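Local structure of xyloglucanase (Paenibacillus pabuli, 2JEP) at residues W46-Q51 against P68-E73; G134-Q139 against L144-N149; G140-V145 against K154-K159; I279-A284 against P289-T294; A372-N375 against T380-Q383. The protein hydrolyses the beta-1,4-glucan backbone of xyloglucan, a plant cell-wall polysaccharide, as a family 5 glycoside hydrolase. All blocks are in the same frame, centred on the assembly; numbering follows the deposited sequence.

Interaction 1: W46-Q51 against P68-E73; sequences WNLGNQ and PTVTPE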
# COMPACT_ATOMS: atom_id res chain seq x y z
N TRP A 46 -9.08 1.30 0.71
CA TRP A 46 -9.29 0.35 -0.36
C TRP A 46 -8.27 0.62 -1.45
O TRP A 46 -8.07 1.76 -1.86
CB TRP A 46 -10.71 0.47 -0.86
CG TRP A 46 -11.15 -0.44 -1.96
CD1 TRP A 46 -11.75 -1.64 -1.82
CD2 TRP A 46 -11.09 -0.18 -3.38
NE1 TRP A 46 -12.08 -2.16 -3.08
CE2 TRP A 46 -11.68 -1.26 -4.04
CE3 TRP A 46 -10.61 0.90 -4.14
CZ2 TRP A 46 -11.81 -1.31 -5.43
CZ3 TRP A 46 -10.74 0.85 -5.51
CH2 TRP A 46 -11.33 -0.24 -6.14
N ASN A 47 -7.60 -0.44 -1.94
CA ASN A 47 -6.65 -0.32 -3.03
C ASN A 47 -7.33 -0.47 -4.37
O ASN A 47 -8.07 -1.43 -4.61
CB ASN A 47 -5.62 -1.45 -2.98
CG ASN A 47 -4.49 -1.22 -2.02
OD1 ASN A 47 -3.46 -0.61 -2.38
ND2 ASN A 47 -4.65 -1.73 -0.79
N LEU A 48 -6.99 0.45 -5.26
CA LEU A 48 -7.37 0.37 -6.66
C LEU A 48 -6.37 -0.54 -7.38
O LEU A 48 -5.53 -0.11 -8.18
CB LEU A 48 -7.41 1.80 -7.24
CG LEU A 48 -7.82 1.99 -8.70
CD1 LEU A 48 -9.27 1.55 -8.95
CD2 LEU A 48 -7.63 3.47 -9.11
N GLY A 49 -6.42 -1.82 -7.03
CA GLY A 49 -5.39 -2.74 -7.43
C GLY A 49 -5.54 -3.21 -8.87
O GLY A 49 -6.64 -3.26 -9.44
N ASN A 50 -4.41 -3.66 -9.43
CA ASN A 50 -4.33 -4.15 -10.79
C ASN A 50 -4.88 -3.13 -11.79
O ASN A 50 -5.61 -3.45 -12.74
CB ASN A 50 -5.02 -5.53 -10.92
CG ASN A 50 -4.18 -6.65 -10.36
OD1 ASN A 50 -3.25 -6.42 -9.58
ND2 ASN A 50 -4.56 -7.89 -10.69
N GLN A 51 -4.46 -1.87 -11.59
CA GLN A 51 -4.79 -0.80 -12.53
C GLN A 51 -3.53 -0.06 -12.93
O GLN A 51 -2.81 -0.54 -13.81
CB GLN A 51 -5.91 0.11 -11.99
CG GLN A 51 -7.23 -0.66 -11.65
CD GLN A 51 -8.29 -0.79 -12.75
OE1 GLN A 51 -9.45 -1.04 -12.41
NE2 GLN A 51 -7.91 -0.63 -14.03
N PRO A 68 -11.07 -2.92 -16.47
CA PRO A 68 -11.38 -1.84 -17.40
C PRO A 68 -10.68 -0.54 -17.01
O PRO A 68 -10.19 -0.39 -15.89
CB PRO A 68 -12.90 -1.71 -17.30
CG PRO A 68 -13.28 -2.36 -16.09
CD PRO A 68 -12.20 -3.24 -15.60
N THR A 69 -10.66 0.40 -17.94
CA THR A 69 -10.15 1.73 -17.62
C THR A 69 -10.92 2.28 -16.43
O THR A 69 -12.13 2.17 -16.36
CB THR A 69 -10.30 2.65 -18.85
OG1 THR A 69 -9.51 2.09 -19.91
CG2 THR A 69 -9.84 4.10 -18.54
N VAL A 70 -10.21 2.87 -15.48
CA VAL A 70 -10.85 3.38 -14.28
C VAL A 70 -11.77 4.54 -14.64
O VAL A 70 -11.44 5.38 -15.50
CB VAL A 70 -9.79 3.85 -13.24
CG1 VAL A 70 -10.45 4.37 -11.97
CG2 VAL A 70 -8.83 2.71 -12.89
N THR A 71 -12.94 4.58 -14.01
CA THR A 71 -13.90 5.67 -14.17
C THR A 71 -14.30 6.22 -12.79
O THR A 71 -14.17 5.54 -11.78
CB THR A 71 -15.15 5.18 -14.90
OG1 THR A 71 -15.73 4.13 -14.12
CG2 THR A 71 -14.80 4.63 -16.28
N PRO A 72 -14.80 7.46 -12.75
CA PRO A 72 -15.17 8.03 -11.46
C PRO A 72 -16.24 7.23 -10.74
O PRO A 72 -16.30 7.24 -9.50
CB PRO A 72 -15.65 9.44 -11.80
CG PRO A 72 -15.54 9.60 -13.21
CD PRO A 72 -14.95 8.41 -13.86
N GLU A 73 -17.10 6.55 -11.50
CA GLU A 73 -18.19 5.78 -10.90
C GLU A 73 -17.67 4.68 -9.98
O GLU A 73 -18.31 4.37 -8.98
CB GLU A 73 -19.09 5.18 -11.98
CG GLU A 73 -19.96 6.22 -12.72
CD GLU A 73 -19.27 6.99 -13.82
OE1 GLU A 73 -18.08 6.78 -14.11
OE2 GLU A 73 -19.97 7.84 -14.42
O HOH W 1 -11.81 -0.00 -13.58

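Interaction 2: G134-Q139 against L144-N149; sequences GYNSVQ and LVNGGN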
# COMPACT_ATOMS: atom_id res chain seq x y z
N GLY A 134 9.96 -1.15 -8.22
CA GLY A 134 10.85 -1.65 -7.19
C GLY A 134 11.08 -3.14 -7.14
O GLY A 134 11.86 -3.60 -6.29
N TYR A 135 10.46 -3.89 -8.05
CA TYR A 135 10.60 -5.34 -8.07
C TYR A 135 11.64 -5.86 -9.06
O TYR A 135 11.61 -5.53 -10.25
CB TYR A 135 9.30 -5.98 -8.45
CG TYR A 135 8.16 -5.93 -7.43
CD1 TYR A 135 8.27 -6.57 -6.22
CD2 TYR A 135 6.96 -5.31 -7.76
CE1 TYR A 135 7.21 -6.57 -5.31
CE2 TYR A 135 5.90 -5.31 -6.89
CZ TYR A 135 6.02 -5.95 -5.67
OH TYR A 135 4.93 -5.95 -4.82
N ASN A 136 12.50 -6.74 -8.58
CA ASN A 136 13.42 -7.50 -9.44
C ASN A 136 12.66 -8.29 -10.50
O ASN A 136 13.13 -8.41 -11.63
CB ASN A 136 14.29 -8.45 -8.61
CG ASN A 136 15.43 -7.74 -7.92
OD1 ASN A 136 15.32 -7.33 -6.74
ND2 ASN A 136 16.51 -7.57 -8.62
N SER A 137 11.50 -8.82 -10.14
CA SER A 137 10.76 -9.72 -11.01
C SER A 137 9.91 -9.03 -12.07
O SER A 137 9.32 -9.70 -12.93
CB SER A 137 9.87 -10.63 -10.17
OG SER A 137 8.90 -9.87 -9.48
N VAL A 138 9.80 -7.71 -12.04
CA VAL A 138 9.01 -6.96 -13.03
C VAL A 138 9.90 -6.54 -14.18
O VAL A 138 11.00 -6.04 -13.97
CB VAL A 138 8.35 -5.73 -12.37
CG1 VAL A 138 7.88 -4.70 -13.40
CG2 VAL A 138 7.21 -6.19 -11.46
N GLN A 139 9.45 -6.76 -15.42
CA GLN A 139 10.20 -6.31 -16.58
C GLN A 139 10.33 -4.79 -16.55
O GLN A 139 9.34 -4.09 -16.52
CB GLN A 139 9.51 -6.79 -17.86
CG GLN A 139 10.28 -6.47 -19.15
CD GLN A 139 11.71 -7.00 -19.14
OE1 GLN A 139 12.67 -6.26 -19.43
NE2 GLN A 139 11.88 -8.27 -18.83
N LEU A 144 16.12 -1.00 -7.35
CA LEU A 144 16.56 -2.29 -6.87
C LEU A 144 17.62 -2.12 -5.82
O LEU A 144 18.74 -1.68 -6.12
CB LEU A 144 17.10 -3.17 -8.03
CG LEU A 144 16.14 -3.44 -9.18
CD1 LEU A 144 16.79 -4.29 -10.26
CD2 LEU A 144 14.80 -4.03 -8.73
N VAL A 145 17.30 -2.52 -4.58
CA VAL A 145 18.29 -2.37 -3.50
C VAL A 145 19.59 -3.15 -3.81
O VAL A 145 20.63 -2.81 -3.31
CB VAL A 145 17.73 -2.80 -2.14
CG1 VAL A 145 16.62 -1.83 -1.71
CG2 VAL A 145 17.23 -4.25 -2.17
N ASN A 146 19.46 -4.22 -4.59
CA ASN A 146 20.57 -5.08 -4.98
C ASN A 146 21.23 -4.64 -6.29
O ASN A 146 22.22 -5.22 -6.70
CB ASN A 146 20.11 -6.54 -5.11
CG ASN A 146 18.93 -6.73 -6.03
OD1 ASN A 146 19.05 -7.36 -7.13
ND2 ASN A 146 17.81 -6.20 -5.64
N GLY A 147 20.69 -3.61 -6.94
CA GLY A 147 21.22 -3.19 -8.22
C GLY A 147 22.63 -2.68 -8.14
O GLY A 147 23.05 -2.12 -7.12
N GLY A 148 23.38 -2.85 -9.21
CA GLY A 148 24.78 -2.48 -9.20
C GLY A 148 25.10 -1.01 -9.34
O GLY A 148 26.18 -0.59 -8.95
N ASN A 149 24.22 -0.25 -9.95
CA ASN A 149 24.48 1.18 -10.22
C ASN A 149 23.61 2.05 -9.33
O ASN A 149 22.65 2.67 -9.76
CB ASN A 149 24.23 1.51 -11.72
CG ASN A 149 24.81 2.89 -12.14
OD1 ASN A 149 25.07 3.78 -11.29
ND2 ASN A 149 24.99 3.07 -13.47

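Interaction 3: G140-V145 against K154-K159; sequences GGWLLV and KEKYKK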
# COMPACT_ATOMS: atom_id res chain seq x y z
N GLY A 140 11.56 -4.29 -16.55
CA GLY A 140 11.81 -2.87 -16.43
C GLY A 140 12.02 -2.40 -15.00
O GLY A 140 12.29 -1.24 -14.79
N GLY A 141 11.85 -3.29 -14.03
CA GLY A 141 12.06 -2.91 -12.63
C GLY A 141 13.49 -2.45 -12.43
O GLY A 141 14.43 -3.14 -12.83
N TRP A 142 13.65 -1.28 -11.81
CA TRP A 142 14.95 -0.61 -11.72
C TRP A 142 15.31 -0.07 -10.32
O TRP A 142 16.46 0.24 -10.07
CB TRP A 142 15.01 0.56 -12.75
CG TRP A 142 13.95 1.56 -12.49
CD1 TRP A 142 12.66 1.56 -13.00
CD2 TRP A 142 14.01 2.68 -11.58
NE1 TRP A 142 11.95 2.61 -12.48
CE2 TRP A 142 12.75 3.31 -11.61
CE3 TRP A 142 15.01 3.22 -10.77
CZ2 TRP A 142 12.47 4.43 -10.84
CZ3 TRP A 142 14.73 4.33 -10.01
CH2 TRP A 142 13.48 4.93 -10.05
N LEU A 143 14.33 0.06 -9.43
CA LEU A 143 14.54 0.63 -8.11
C LEU A 143 14.87 -0.56 -7.22
O LEU A 143 14.05 -1.09 -6.49
CB LEU A 143 13.29 1.40 -7.66
CG LEU A 143 13.39 2.04 -6.28
CD1 LEU A 143 14.47 3.14 -6.21
CD2 LEU A 143 12.03 2.56 -5.84
N LEU A 144 16.12 -1.00 -7.35
CA LEU A 144 16.56 -2.29 -6.87
C LEU A 144 17.62 -2.12 -5.82
O LEU A 144 18.74 -1.68 -6.12
CB LEU A 144 17.10 -3.17 -8.03
CG LEU A 144 16.14 -3.44 -9.18
CD1 LEU A 144 16.79 -4.29 -10.26
CD2 LEU A 144 14.80 -4.03 -8.73
N VAL A 145 17.30 -2.52 -4.58
CA VAL A 145 18.29 -2.37 -3.50
C VAL A 145 19.59 -3.15 -3.81
O VAL A 145 20.63 -2.81 -3.31
CB VAL A 145 17.73 -2.80 -2.14
CG1 VAL A 145 16.62 -1.83 -1.71
CG2 VAL A 145 17.23 -4.25 -2.17
N LYS A 154 19.58 6.08 -7.67
CA LYS A 154 19.22 7.16 -6.77
C LYS A 154 18.93 8.46 -7.48
O LYS A 154 18.01 9.19 -7.08
CB LYS A 154 20.32 7.36 -5.73
CG LYS A 154 20.40 6.23 -4.72
CD LYS A 154 21.62 6.37 -3.83
CE LYS A 154 21.66 5.33 -2.75
NZ LYS A 154 22.84 5.54 -1.85
N GLU A 155 19.69 8.75 -8.54
CA GLU A 155 19.42 9.96 -9.29
C GLU A 155 18.12 9.87 -10.07
O GLU A 155 17.35 10.81 -10.11
CB GLU A 155 20.60 10.26 -10.23
CG GLU A 155 20.46 11.50 -11.09
CD GLU A 155 20.45 12.81 -10.35
OE1 GLU A 155 20.92 12.86 -9.19
OE2 GLU A 155 20.00 13.82 -10.99
N LYS A 156 17.87 8.73 -10.69
CA LYS A 156 16.61 8.51 -11.39
C LYS A 156 15.44 8.65 -10.44
O LYS A 156 14.44 9.29 -10.74
CB LYS A 156 16.64 7.12 -12.03
CG LYS A 156 15.41 6.74 -12.86
CD LYS A 156 15.68 5.45 -13.64
CE LYS A 156 14.51 4.97 -14.45
NZ LYS A 156 14.91 3.82 -15.31
N TYR A 157 15.56 8.01 -9.28
CA TYR A 157 14.51 8.08 -8.27
C TYR A 157 14.22 9.52 -7.82
O TYR A 157 13.06 9.94 -7.73
CB TYR A 157 14.92 7.19 -7.10
CG TYR A 157 13.91 7.04 -5.99
CD1 TYR A 157 12.74 6.32 -6.17
CD2 TYR A 157 14.16 7.58 -4.73
CE1 TYR A 157 11.86 6.11 -5.13
CE2 TYR A 157 13.27 7.39 -3.69
CZ TYR A 157 12.12 6.65 -3.88
OH TYR A 157 11.24 6.48 -2.82
N LYS A 158 15.29 10.28 -7.54
CA LYS A 158 15.14 11.68 -7.23
C LYS A 158 14.38 12.42 -8.32
O LYS A 158 13.45 13.17 -8.05
CB LYS A 158 16.53 12.31 -6.99
CG LYS A 158 16.50 13.84 -6.74
CD LYS A 158 17.92 14.37 -6.69
CE LYS A 158 18.05 15.86 -6.69
NZ LYS A 158 19.51 16.18 -6.76
N LYS A 159 14.83 12.27 -9.57
CA LYS A 159 14.21 13.02 -10.66
C LYS A 159 12.74 12.62 -10.87
O LYS A 159 11.91 13.48 -11.18
CB LYS A 159 15.02 12.83 -11.96
CG LYS A 159 16.39 13.50 -11.94
CD LYS A 159 16.27 15.03 -11.93
CE LYS A 159 17.56 15.75 -12.30
NZ LYS A 159 17.27 17.23 -12.39

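Interaction 4: I279-A284 against P289-T294; sequences ITQWGA and PAKKST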
# COMPACT_ATOMS: atom_id res chain seq x y z
N ILE A 279 -5.52 -24.81 2.49
CA ILE A 279 -6.01 -24.08 3.66
C ILE A 279 -7.05 -23.08 3.18
O ILE A 279 -6.75 -22.18 2.37
CB ILE A 279 -4.86 -23.34 4.38
CG1 ILE A 279 -3.76 -24.31 4.83
CG2 ILE A 279 -5.41 -22.52 5.55
CD1 ILE A 279 -4.19 -25.39 5.85
N THR A 280 -8.27 -23.22 3.69
CA THR A 280 -9.40 -22.43 3.25
C THR A 280 -10.17 -21.76 4.40
O THR A 280 -11.18 -21.10 4.15
CB THR A 280 -10.36 -23.32 2.45
OG1 THR A 280 -10.71 -24.43 3.27
CG2 THR A 280 -9.72 -23.80 1.14
N GLN A 281 -9.68 -21.91 5.64
CA GLN A 281 -10.36 -21.38 6.80
C GLN A 281 -9.34 -20.71 7.71
O GLN A 281 -8.15 -21.00 7.63
CB GLN A 281 -11.11 -22.49 7.56
CG GLN A 281 -11.95 -23.37 6.63
CD GLN A 281 -12.83 -24.33 7.36
OE1 GLN A 281 -12.79 -24.47 8.60
NE2 GLN A 281 -13.67 -25.01 6.60
N TRP A 282 -9.82 -19.84 8.58
CA TRP A 282 -8.99 -19.05 9.48
C TRP A 282 -9.80 -18.65 10.70
O TRP A 282 -10.98 -18.31 10.59
CB TRP A 282 -8.50 -17.77 8.76
CG TRP A 282 -7.57 -16.94 9.60
CD1 TRP A 282 -6.20 -17.09 9.68
CD2 TRP A 282 -7.92 -15.90 10.51
NE1 TRP A 282 -5.70 -16.19 10.58
CE2 TRP A 282 -6.73 -15.47 11.12
CE3 TRP A 282 -9.13 -15.30 10.89
CZ2 TRP A 282 -6.71 -14.43 12.04
CZ3 TRP A 282 -9.10 -14.31 11.82
CH2 TRP A 282 -7.90 -13.89 12.39
N GLY A 283 -9.12 -18.63 11.84
CA GLY A 283 -9.66 -18.12 13.07
C GLY A 283 -10.53 -19.12 13.82
O GLY A 283 -10.77 -20.24 13.37
N ALA A 284 -11.00 -18.66 14.95
CA ALA A 284 -11.67 -19.54 15.91
C ALA A 284 -12.92 -20.19 15.35
O ALA A 284 -13.28 -21.28 15.81
CB ALA A 284 -12.03 -18.77 17.18
N PRO A 289 -10.23 -28.63 11.21
CA PRO A 289 -8.81 -28.28 11.42
C PRO A 289 -7.93 -28.61 10.23
O PRO A 289 -6.86 -28.02 10.08
CB PRO A 289 -8.42 -29.12 12.64
CG PRO A 289 -9.33 -30.30 12.60
CD PRO A 289 -10.63 -29.76 12.07
N ALA A 290 -8.34 -29.57 9.40
CA ALA A 290 -7.58 -29.93 8.22
C ALA A 290 -7.57 -28.83 7.16
O ALA A 290 -6.73 -28.84 6.26
CB ALA A 290 -8.09 -31.22 7.64
N LYS A 291 -8.47 -27.87 7.31
CA LYS A 291 -8.58 -26.76 6.36
C LYS A 291 -8.12 -25.44 6.96
O LYS A 291 -8.30 -24.39 6.35
CB LYS A 291 -10.01 -26.69 5.83
CG LYS A 291 -10.48 -28.01 5.20
CD LYS A 291 -11.91 -27.90 4.64
CE LYS A 291 -12.43 -29.20 4.08
NZ LYS A 291 -13.75 -29.04 3.38
N LYS A 292 -7.53 -25.49 8.15
CA LYS A 292 -7.12 -24.32 8.93
C LYS A 292 -5.61 -24.39 9.12
O LYS A 292 -5.06 -25.49 9.32
CB LYS A 292 -7.81 -24.34 10.29
CG LYS A 292 -7.57 -23.14 11.16
CD LYS A 292 -8.17 -23.35 12.56
CE LYS A 292 -8.15 -22.09 13.36
NZ LYS A 292 -8.72 -22.27 14.75
N SER A 293 -4.92 -23.25 9.07
CA SER A 293 -3.48 -23.25 9.31
C SER A 293 -3.19 -23.70 10.75
O SER A 293 -4.07 -23.73 11.60
CB SER A 293 -2.91 -21.84 9.12
OG SER A 293 -3.32 -21.26 7.90
N THR A 294 -1.93 -24.02 11.01
CA THR A 294 -1.50 -24.42 12.35
C THR A 294 -0.86 -23.26 13.12
O THR A 294 -0.46 -23.43 14.27
CB THR A 294 -0.52 -25.59 12.29
OG1 THR A 294 0.53 -25.26 11.40
CG2 THR A 294 -1.25 -26.84 11.81
O HOH W 2 -5.71 -20.38 8.80
O HOH W 3 -11.37 -23.43 14.78

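Interaction 5: A372-N375 against T380-Q383; sequences ALFN and TVTQ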
# COMPACT_ATOMS: atom_id res chain seq x y z
N ALA A 372 -11.38 -9.29 -5.35
CA ALA A 372 -12.31 -8.20 -5.54
C ALA A 372 -13.52 -8.23 -4.60
O ALA A 372 -14.07 -9.29 -4.30
CB ALA A 372 -12.79 -8.23 -6.97
N LEU A 373 -13.96 -7.03 -4.21
CA LEU A 373 -15.21 -6.84 -3.51
C LEU A 373 -16.28 -6.20 -4.38
O LEU A 373 -17.45 -6.14 -3.97
CB LEU A 373 -15.04 -5.97 -2.26
CG LEU A 373 -13.88 -6.33 -1.33
CD1 LEU A 373 -13.81 -5.32 -0.17
CD2 LEU A 373 -13.96 -7.79 -0.85
N PHE A 374 -15.87 -5.70 -5.55
CA PHE A 374 -16.74 -5.04 -6.54
C PHE A 374 -16.47 -5.63 -7.91
O PHE A 374 -15.35 -6.06 -8.19
CB PHE A 374 -16.45 -3.54 -6.60
CG PHE A 374 -16.59 -2.85 -5.28
CD1 PHE A 374 -17.81 -2.29 -4.89
CD2 PHE A 374 -15.50 -2.70 -4.44
CE1 PHE A 374 -17.93 -1.64 -3.67
CE2 PHE A 374 -15.62 -2.06 -3.22
CZ PHE A 374 -16.83 -1.54 -2.83
N ASN A 375 -17.50 -5.66 -8.76
CA ASN A 375 -17.30 -5.97 -10.17
C ASN A 375 -17.15 -4.63 -10.88
O ASN A 375 -18.06 -3.80 -10.91
CB ASN A 375 -18.42 -6.84 -10.77
CG ASN A 375 -18.17 -7.15 -12.24
OD1 ASN A 375 -17.95 -6.24 -13.03
ND2 ASN A 375 -18.17 -8.43 -12.61
N THR A 380 -20.97 -3.01 -9.38
CA THR A 380 -21.80 -3.68 -8.44
C THR A 380 -20.92 -4.25 -7.34
O THR A 380 -19.73 -4.53 -7.53
CB THR A 380 -22.62 -4.79 -9.09
OG1 THR A 380 -21.73 -5.70 -9.73
CG2 THR A 380 -23.63 -4.19 -10.10
N VAL A 381 -21.51 -4.40 -6.18
CA VAL A 381 -20.86 -5.10 -5.09
C VAL A 381 -20.89 -6.59 -5.34
O VAL A 381 -21.94 -7.13 -5.67
CB VAL A 381 -21.59 -4.81 -3.75
CG1 VAL A 381 -21.03 -5.65 -2.62
CG2 VAL A 381 -21.53 -3.30 -3.42
N THR A 382 -19.76 -7.27 -5.17
CA THR A 382 -19.73 -8.72 -5.28
C THR A 382 -19.47 -9.45 -3.95
O THR A 382 -19.69 -10.66 -3.86
CB THR A 382 -18.66 -9.17 -6.28
OG1 THR A 382 -17.42 -8.58 -5.88
CG2 THR A 382 -19.03 -8.76 -7.71
N GLN A 383 -19.02 -8.72 -2.92
CA GLN A 383 -18.71 -9.31 -1.62
C GLN A 383 -19.24 -8.45 -0.49
O GLN A 383 -18.50 -7.88 0.30
CB GLN A 383 -17.20 -9.52 -1.49
CG GLN A 383 -16.59 -10.42 -2.55
CD GLN A 383 -17.00 -11.88 -2.44
OE1 GLN A 383 -17.51 -12.33 -1.40
NE2 GLN A 383 -16.76 -12.63 -3.51

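Interaction 1: W46-Q51 against P68-E73
The amide of Q51 makes the polar half of this contact, gripping the carbonyl of P68 in two ways. Its NE2 donates to P68 O over 3.0 Å in a fairly straight bond (161° at the hydrogen). The acceptor lies close to the plane of the Q51 amide, while the donor stands tilted from the plane of the P68 carbonyl. Beside this direct bond, one water donates both to Q51 OE1, at 2.8 Å, and to P68 O, so both ends of the amide are tied to the same carbonyl. Q51 OE1 has a further donor in R376 NH1, which would help fix the rotation of the amide.

The apolar half belongs to V70. Its CG2 sits against the carboxamide of Q51, 3.5 Å from Q51 CD, with CB and CG of the same side chain a little farther off. The Q51 chain bends at chi2 (-91°), which carries the amide past this methyl to P68. Next to it L48 meets V70 tip to tip, L48 CD2 lying 4.0 Å from V70 CG2; with CG anti to the backbone N (chi1 -178°), L48 sends both its methyls toward the valine. L74 of helix 72-80 and V115 and Y118 of helix 106-120 continue this buried apolar patch.

Strand 45-48 is the first strand of the eight-stranded parallel barrel, and P68-T71 leads into helix 72-80. The contact thus packs L48 and the loop residue Q51 against the entry to the first helix after that strand, an arrangement belonging to the beta/alpha architecture of the TIM barrel.

Interaction 2: G134-Q139 against L144-N149
N136 and N146 pair their side-chain amides in a two-bond ring, each serving as both donor and acceptor. N146 ND2 gives a hydrogen to N136 OD1 over 2.9 Å, and N136 ND2 returns one to N146 OD1 over 3.0 Å. The pair closes a long loop of the TIM barrel, between strand 125-128 and helix 150-167, bringing together two type I beta turns, Y135-V138 and L144-G147. Each donor lies in the plane of the carbonyl it serves, on a lone pair. The two amide planes are nevertheless turned 35° from each other, and both bonds are somewhat bent. N146 stands with CG between its backbone N and carbonyl carbon (chi1 54°), from where its amide faces N136 coming from the opposite direction.

Outward from the amides, L144 supplies the packing: its CD1 lies 3.7 Å from N136 ND2, beside the polar pair. Around them, D185 of a neighbouring loop and Y195 of helix 193-211 touch N146, while the hydroxyl of Y135 bonds to E182 and its side chain comes within about 5 Å of a bound calcium ion. The other methyl of L144, CD2, rests on the peptide link between Y135 and N136, at the start of the turn, 3.7 Å from Y135 C and 3.6 Å from N136 N.

Interaction 3: G140-V145 against K154-K159
A lysine laid along the face of an indole sets this contact apart: K156 runs over W142 with its charged end above the five-membered ring. K156 NZ lies 3.9 Å from the centroid of that ring and 16° off its normal, a cation-pi contact, and CE adds a CH-pi contact at 3.7 Å from the same centroid. Farther back along the chain, K156 CD rests 3.7 Å from W142 CE3. The lysine is extended throughout, starting with CG anti to the backbone N (chi1 -177°), and its methylenes therefore follow the ring system from the six-membered to the five-membered part.

This joins the loop after barrel strand 125-128 to helix 150-167, the helix that follows it in the TIM barrel. At the rim of the indole, near its plane, W142 CH2 reaches 3.8 Å from Y157 CA, and W142 NE1 bonds to D133 OD2, which helps fix the turn of the ring. L143 CB lies over the face opposite the lysine, offset toward the rim.

L143 crosses Y157 obliquely, its CD1 3.6 Å from Y157 CD1 and its CD2 equally near Y157 CE1. The phenol OH of Y157 donates to S179 O, and F206 and Y202 of helix 193-211 pack around this buried pair.

Interaction 4: I279-A284 against P289-T294
I279 spreads its branches over the carbonyls of K291 and K292 and the hydroxyl of S293: CG2 lies 3.4 Å from S293 OG and nearly as close to K291 O, while CD1 rests against the carbonyl group of K292. F271 and D270 of helix 269-272 flank the isoleucine, and D270 also takes the S293 hydroxyl.

K291 O is gripped by two successive backbone amides. T280 N and Q281 N each come within 2.9 Å of K291 O, from opposite faces of its plane; the bond from Q281 is the more bent, at 135°. The aliphatic start of K291 crosses both residues, with K291 CB 3.5 Å from T280 OG1 and near Q281 CG. D333 holds T280 OG1 and Q281 NE2, and S286 meets Q281 OE1.

K292, extended from a CG anti to its backbone N (chi1 -175°), reaches across to place NZ 3.2 Å from G283 O, a weak bond. A water bridges K292 NZ, at 2.9 Å, to A284 O. With the chain cut back to an alanine, G283 O would probably lose this weak donor and the water on A284 O its lysine partner. A second water donates to Q281 O and accepts from S293 N.

Both segments belong to the long loop between helices 269-272 and 298-313, an irregular loop folded back on itself and tied where two successive amides share K291 O, at the periphery of the TIM barrel.

Interaction 5: A372-N375 against T380-Q383
N375 N donates to T380 O over 2.8 Å in the hydrogen-bonded pair of a small antiparallel beta hairpin, strands 374-375 and 380-381; the return bond, T380 N to N375 O, is long and weak. F374 and V381 form the neighbouring non-hydrogen-bonded pair, F374 CE1 touching V381 CG2 at 4.0 Å. Past the strands, L373 O receives two amides from the same face of its plane: T382 N at 2.8 Å and Q383 N at 3.2 Å, both well above that plane. The L373 and Q383 side chains cross at about a right angle, with L373 CD2 3.7 Å from Q383 CB; Q383 CG comes 3.3 Å from A372 O. T382, just past the second strand, lies against L373-N375, its CG2 3.7 Å from N375 CB.

Farther out, F374 packs on V78 and K77 of helix 72-80 and meets the ring of W46 at about 80°, while L373 faces I386 and I387 of helix 384-393, which begins directly after Q383. N366 helps position T382. A glycine in place of this threonine would probably open a gap beside N375 and leave N366 OD1 without its hydroxyl mate. That mate is T382 OG1, set between its backbone N and carbonyl carbon (chi1 54°) and bonded to N366 OD1.

Interactions 1 and 5 are neighbours, their centres about 12 Å apart, joined where W46 of the first barrel strand packs on F374; R376 in the hairpin turn of interaction 5 also bonds Q51. Interaction 1 is buried, interactions 3, 4 and 5 are partly so, and interaction 2 lies at the surface. Interactions 2 and 3 share L144 and V145 and hold one loop after strand 125-128: the former closes it with paired amides, the latter lays it on helix 150-167 through aromatic and lysine packing without any hydrogen bond. Interaction 4 stands apart, about 41 Å from interaction 3 between centres, and like interaction 5 relies chiefly on backbone bonds, though without regular strands.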